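2-dehydro-3-deoxy-d-gluconate/2-dehydro-3-deoxy-phosphogluconate aldolase (Picrophilus torridus, PDB 4UXD) is an aldolase of the dihydrodipicolinate synthetase family, built as a parallel beta/alpha barrel and assembled from four chains. Local coordinates at residues Y53-V59 / T228-D232; A46-L50 / F276-I282. One frame throughout, in Å; residues are numbered along the deposited sequence.

Contact 1: residues Y53-V59 / T228-D232; sequences YLEGINV and TNFSD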
loop_
_atom_site.group_PDB
_atom_site.type_symbol
_atom_site.label_atom_id
_atom_site.label_comp_id
_atom_site.label_asym_id
_atom_site.label_seq_id
_atom_site.Cartn_x
_atom_site.Cartn_y
_atom_site.Cartn_z
ATOM N N TYR A 53 37.179 -4.449 14.431
ATOM C CA TYR A 53 37.051 -4.329 12.976
ATOM C C TYR A 53 36.602 -2.934 12.542
ATOM O O TYR A 53 37.071 -2.402 11.536
ATOM C CB TYR A 53 36.062 -5.341 12.429
ATOM C CG TYR A 53 35.828 -5.159 10.949
ATOM C CD1 TYR A 53 36.738 -5.659 10.024
ATOM C CD2 TYR A 53 34.704 -4.479 10.472
ATOM C CE1 TYR A 53 36.544 -5.503 8.674
ATOM C CE2 TYR A 53 34.497 -4.319 9.108
ATOM C CZ TYR A 53 35.425 -4.831 8.209
ATOM O OH TYR A 53 35.239 -4.672 6.845
ATOM N N LEU A 54 35.681 -2.348 13.295
ATOM C CA LEU A 54 35.150 -1.045 12.946
ATOM C C LEU A 54 36.222 0.008 13.089
ATOM O O LEU A 54 36.338 0.905 12.245
ATOM C CB LEU A 54 33.932 -0.707 13.816
ATOM C CG LEU A 54 32.671 -1.440 13.373
ATOM C CD1 LEU A 54 31.585 -1.416 14.431
ATOM C CD2 LEU A 54 32.157 -0.829 12.070
ATOM N N GLU A 55 37.008 -0.103 14.159
ATOM C CA GLU A 55 38.092 0.838 14.396
ATOM C C GLU A 55 39.130 0.731 13.271
ATOM O O GLU A 55 39.633 1.750 12.773
ATOM C CB GLU A 55 38.709 0.584 15.760
ATOM C CG GLU A 55 37.796 1.029 16.899
ATOM C CD GLU A 55 38.284 0.641 18.291
ATOM O OE1 GLU A 55 39.303 -0.077 18.418
ATOM O OE2 GLU A 55 37.628 1.068 19.265
ATOM N N GLY A 56 39.403 -0.505 12.849
ATOM C CA GLY A 56 40.362 -0.782 11.791
ATOM C C GLY A 56 40.077 -0.095 10.460
ATOM O O GLY A 56 40.988 0.480 9.856
ATOM N N ILE A 57 38.828 -0.156 10.000
ATOM C CA ILE A 57 38.418 0.512 8.757
ATOM C C ILE A 57 38.015 1.967 8.972
ATOM O O ILE A 57 37.520 2.606 8.059
ATOM C CB ILE A 57 37.234 -0.213 8.080
ATOM C CG1 ILE A 57 35.985 -0.159 8.972
ATOM C CG2 ILE A 57 37.623 -1.662 7.736
ATOM C CD1 ILE A 57 34.761 -0.831 8.384
ATOM N N ASN A 58 38.226 2.481 10.178
ATOM C CA ASN A 58 38.033 3.901 10.485
ATOM C C ASN A 58 36.619 4.469 10.192
ATOM O O ASN A 58 36.470 5.547 9.588
ATOM C CB ASN A 58 39.082 4.721 9.734
ATOM C CG ASN A 58 39.186 6.145 10.246
ATOM O OD1 ASN A 58 39.045 6.399 11.444
ATOM N ND2 ASN A 58 39.396 7.090 9.328
ATOM N N VAL A 59 35.579 3.766 10.632
ATOM C CA VAL A 59 34.267 4.387 10.681
ATOM C C VAL A 59 34.400 5.489 11.729
ATOM O O VAL A 59 35.300 5.432 12.570
ATOM C CB VAL A 59 33.119 3.387 11.039
ATOM C CG1 VAL A 59 33.136 2.169 10.112
ATOM C CG2 VAL A 59 33.182 2.946 12.502
ATOM N N THR A 228 29.133 -1.746 6.728
ATOM C CA THR A 228 30.407 -1.485 7.389
ATOM C C THR A 228 30.693 -2.503 8.506
ATOM O O THR A 228 31.794 -2.546 9.031
ATOM C CB THR A 228 30.474 -0.059 7.977
ATOM O OG1 THR A 228 29.457 0.113 8.973
ATOM C CG2 THR A 228 30.290 0.966 6.880
ATOM N N ASN A 229 29.709 -3.329 8.847
ATOM C CA ASN A 229 29.912 -4.370 9.835
ATOM C C ASN A 229 30.915 -5.437 9.368
ATOM O O ASN A 229 31.421 -6.211 10.176
ATOM C CB ASN A 229 28.577 -5.037 10.179
ATOM C CG ASN A 229 27.754 -4.230 11.147
ATOM O OD1 ASN A 229 27.971 -4.289 12.356
ATOM N ND2 ASN A 229 26.794 -3.468 10.624
ATOM N N PHE A 230 31.191 -5.482 8.068
ATOM C CA PHE A 230 32.047 -6.517 7.503
ATOM C C PHE A 230 32.619 -6.122 6.144
ATOM O O PHE A 230 33.150 -6.953 5.422
ATOM C CB PHE A 230 31.265 -7.820 7.378
ATOM C CG PHE A 230 29.845 -7.620 6.962
ATOM C CD1 PHE A 230 29.521 -7.422 5.636
ATOM C CD2 PHE A 230 28.834 -7.594 7.907
ATOM C CE1 PHE A 230 28.213 -7.221 5.265
ATOM C CE2 PHE A 230 27.528 -7.395 7.541
ATOM C CZ PHE A 230 27.214 -7.209 6.223
ATOM N N SER A 231 32.526 -4.843 5.814
ATOM C CA SER A 231 33.054 -4.341 4.558
ATOM C C SER A 231 33.499 -2.890 4.700
ATOM O O SER A 231 32.790 -2.067 5.282
ATOM C CB SER A 231 32.009 -4.472 3.458
ATOM O OG SER A 231 32.515 -3.998 2.233
ATOM N N ASP A 232 34.685 -2.589 4.179
ATOM C CA ASP A 232 35.223 -1.234 4.217
ATOM C C ASP A 232 34.782 -0.398 2.998
ATOM O O ASP A 232 35.107 0.794 2.904
ATOM C CB ASP A 232 36.752 -1.285 4.281
ATOM C CG ASP A 232 37.369 -1.897 3.020
ATOM O OD1 ASP A 232 36.673 -2.671 2.322
ATOM O OD2 ASP A 232 38.547 -1.606 2.724
#
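The phenol of Y53 lies against the backbone of 228-232. T228 O sits in the plane of its ring, at the edge, 3.2 Å from CE2, where the slightly positive ring hydrogens suit a carbonyl oxygen. Farther out, Y53 OH comes within 2.9 Å of S231 N, but the angle is too poor for a hydrogen bond. CG stands anti to the backbone N (chi1 175°), which sends the long flat ring off helix 44-56 toward the loop. The same carbonyl oxygen, T228 O, also receives two methyls: L54 CD2 at 3.5 Å and I57 CD1 at 3.5 Å. I57 is the first residue past the helical turns, and its branched side chain serves two neighbours at once: CD1 reaches T228 O while CG2 rests on D232 CB at 3.6 Å. V59 CG1 meets T228 CB at 4.1 Å, a looser touch between two beta-branched residues.

Behind this layer, T228 OG1 is hydrogen-bonded to C225 O. The N229 side chain points away from 53-59: ND2 is hydrogen-bonded to G226 O and P31 O, and OD1 accepts from I33 N, which fixes the loop from its far side. The S231 hydroxyl weakly caps G233 N at the start of helix 233-240. Here the first helix of a TIM barrel packs on the loop following the eighth strand, where the barrel closes.

Contact 2: residues A46-L50 / F276-I282; sequences ATNIL and FYKKNNI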
loop_
_atom_site.group_PDB
_atom_site.type_symbol
_atom_site.label_atom_id
_atom_site.label_comp_id
_atom_site.label_asym_id
_atom_site.label_seq_id
_atom_site.Cartn_x
_atom_site.Cartn_y
_atom_site.Cartn_z
ATOM N N ALA A 46 32.417 -11.518 20.666
ATOM C CA ALA A 46 32.252 -11.166 19.246
ATOM C C ALA A 46 31.997 -9.663 19.068
ATOM O O ALA A 46 32.504 -9.054 18.126
ATOM C CB ALA A 46 31.130 -11.965 18.621
ATOM N N THR A 47 31.236 -9.067 19.983
ATOM C CA THR A 47 31.005 -7.627 19.960
ATOM C C THR A 47 32.339 -6.879 19.975
ATOM O O THR A 47 32.465 -5.804 19.395
ATOM C CB THR A 47 30.143 -7.177 21.159
ATOM O OG1 THR A 47 28.907 -7.886 21.145
ATOM C CG2 THR A 47 29.859 -5.682 21.122
ATOM N N ASN A 48 33.330 -7.451 20.649
ATOM C CA ASN A 48 34.663 -6.857 20.698
ATOM C C ASN A 48 35.377 -7.054 19.361
ATOM O O ASN A 48 36.018 -6.148 18.837
ATOM C CB ASN A 48 35.480 -7.465 21.840
ATOM C CG ASN A 48 36.627 -6.574 22.268
ATOM O OD1 ASN A 48 37.748 -6.707 21.776
ATOM N ND2 ASN A 48 36.354 -5.654 23.188
ATOM N N ILE A 49 35.247 -8.248 18.806
ATOM C CA ILE A 49 35.829 -8.545 17.512
ATOM C C ILE A 49 35.329 -7.538 16.498
ATOM O O ILE A 49 36.085 -7.083 15.649
ATOM C CB ILE A 49 35.490 -9.977 17.080
ATOM C CG1 ILE A 49 36.356 -10.948 17.893
ATOM C CG2 ILE A 49 35.722 -10.176 15.586
ATOM C CD1 ILE A 49 35.840 -12.375 17.952
ATOM N N LEU A 50 34.056 -7.173 16.641
ATOM C CA LEU A 50 33.385 -6.243 15.743
ATOM C C LEU A 50 33.858 -4.806 15.936
ATOM O O LEU A 50 34.141 -4.091 14.961
ATOM C CB LEU A 50 31.868 -6.319 15.955
ATOM C CG LEU A 50 31.040 -5.266 15.204
ATOM C CD1 LEU A 50 31.331 -5.326 13.714
ATOM C CD2 LEU A 50 29.550 -5.443 15.471
ATOM N N PHE A 276 28.801 -11.534 8.867
ATOM C CA PHE A 276 29.745 -11.202 9.920
ATOM C C PHE A 276 30.315 -12.463 10.578
ATOM O O PHE A 276 31.485 -12.510 10.961
ATOM C CB PHE A 276 29.084 -10.331 10.982
ATOM C CG PHE A 276 29.965 -10.077 12.160
ATOM C CD1 PHE A 276 30.946 -9.101 12.103
ATOM C CD2 PHE A 276 29.840 -10.841 13.320
ATOM C CE1 PHE A 276 31.774 -8.871 13.193
ATOM C CE2 PHE A 276 30.669 -10.614 14.408
ATOM C CZ PHE A 276 31.636 -9.634 14.344
ATOM N N TYR A 277 29.478 -13.477 10.717
ATOM C CA TYR A 277 29.864 -14.682 11.411
ATOM C C TYR A 277 30.894 -15.457 10.598
ATOM O O TYR A 277 31.916 -15.896 11.127
ATOM C CB TYR A 277 28.638 -15.553 11.690
ATOM C CG TYR A 277 27.681 -15.009 12.734
ATOM C CD1 TYR A 277 28.106 -14.134 13.721
ATOM C CD2 TYR A 277 26.346 -15.382 12.729
ATOM C CE1 TYR A 277 27.231 -13.649 14.671
ATOM C CE2 TYR A 277 25.470 -14.909 13.671
ATOM C CZ TYR A 277 25.912 -14.038 14.640
ATOM O OH TYR A 277 25.023 -13.568 15.587
ATOM N N LYS A 278 30.613 -15.617 9.311
ATOM C CA LYS A 278 31.484 -16.358 8.419
ATOM C C LYS A 278 32.835 -15.671 8.259
ATOM O O LYS A 278 33.873 -16.333 8.188
ATOM C CB LYS A 278 30.818 -16.531 7.047
ATOM C CG LYS A 278 29.734 -17.614 6.997
ATOM C CD LYS A 278 29.323 -17.926 5.558
ATOM C CE LYS A 278 28.441 -19.177 5.448
ATOM N NZ LYS A 278 29.196 -20.463 5.605
ATOM N N LYS A 279 32.817 -14.343 8.211
ATOM C CA LYS A 279 34.017 -13.576 7.937
ATOM C C LYS A 279 35.032 -13.720 9.062
ATOM O O LYS A 279 36.229 -13.876 8.819
ATOM C CB LYS A 279 33.686 -12.098 7.730
ATOM C CG LYS A 279 34.884 -11.197 7.969
ATOM C CD LYS A 279 34.865 -9.932 7.159
ATOM C CE LYS A 279 36.274 -9.603 6.683
ATOM N NZ LYS A 279 36.587 -8.157 6.761
ATOM N N ASN A 280 34.548 -13.632 10.292
ATOM C CA ASN A 280 35.394 -13.791 11.462
ATOM C C ASN A 280 35.384 -15.238 11.960
ATOM O O ASN A 280 35.858 -15.519 13.060
ATOM C CB ASN A 280 34.937 -12.847 12.571
ATOM C CG ASN A 280 34.731 -11.428 12.084
ATOM O OD1 ASN A 280 35.671 -10.633 12.037
ATOM N ND2 ASN A 280 33.492 -11.097 11.726
ATOM N N ASN A 281 34.847 -16.145 11.140
ATOM C CA ASN A 281 34.737 -17.561 11.492
ATOM C C ASN A 281 34.124 -17.767 12.884
ATOM O O ASN A 281 34.577 -18.608 13.660
ATOM C CB ASN A 281 36.114 -18.236 11.423
ATOM C CG ASN A 281 36.040 -19.752 11.609
ATOM O OD1 ASN A 281 35.140 -20.410 11.083
ATOM N ND2 ASN A 281 36.974 -20.304 12.384
ATOM N N ILE A 282 33.099 -16.990 13.207
ATOM C CA ILE A 282 32.443 -17.126 14.498
ATOM C C ILE A 282 31.202 -17.990 14.367
ATOM O O ILE A 282 30.497 -17.945 13.361
ATOM C CB ILE A 282 32.071 -15.757 15.084
ATOM C CG1 ILE A 282 33.347 -14.977 15.395
ATOM C CG2 ILE A 282 31.221 -15.914 16.349
ATOM C CD1 ILE A 282 33.109 -13.559 15.840
#
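L50 and F276 meet obliquely, the leucine's CD1 lying 3.6 Å from F276 CE1 while its CB approaches CZ. The phenylalanine reaches across because its CG is anti to the backbone N (chi1 174°), carrying the ring from helix 270-279 toward helix 44-56, where A46 O lies near the ring plane at the edge, 3.9 Å from CZ. A46 is small, and its CB meets I282 CD1 at 3.8 Å, in the turn just past helix 270-279. That isoleucine methyl also faces I49 CD1, tip to tip at 3.6 Å, so I282 joins two residues about one helical turn apart.

I282 owes its position to a Schellman motif that ends helix 270-279. N281, with positive phi, is its C-prime residue, and the chain turns back so that I282 N bonds Y277 O at 2.6 Å, presenting an apolar side chain to the neighbouring helix of this TIM-barrel protein.

The side chain of N280 runs past that of I49 in the opposite direction, with OD1 3.6 Å from I49 CG2. The other end of the amide folds back on its own helix: ND2 gives a hydrogen bond to F276 O at 2.6 Å, in the carbonyl plane on a lone pair, and sits above one face of the F276 ring, offset toward the rim. An asparagine suits this helix end because its short amide reaches back to F276 O, which N280 N also approaches in a weak backbone bond, so two N-H groups share that oxygen.

From the N terminus, the chain leaves strand 27-31 and enters helix 44-56, whose earlier part supplies 46-50 to contact 2 and whose last turn, with the loop after it, supplies 53-59 to contact 1. It then passes through the rest of the barrel to strand 222-224, after which 228-232 returns to the helix end and closes the loop of contact 1. Helices 233-240 and 245-264 follow before 276-282 closes the wider loop of contact 2, so the two closures nest without crossing. Their centres lie about 12 Å apart and they touch directly: N229 O packs against both L50 CD1 and F276 CD1. Helix 44-56 is thereby joined to the last barrel strand's following loop and to the last helix, 270-279.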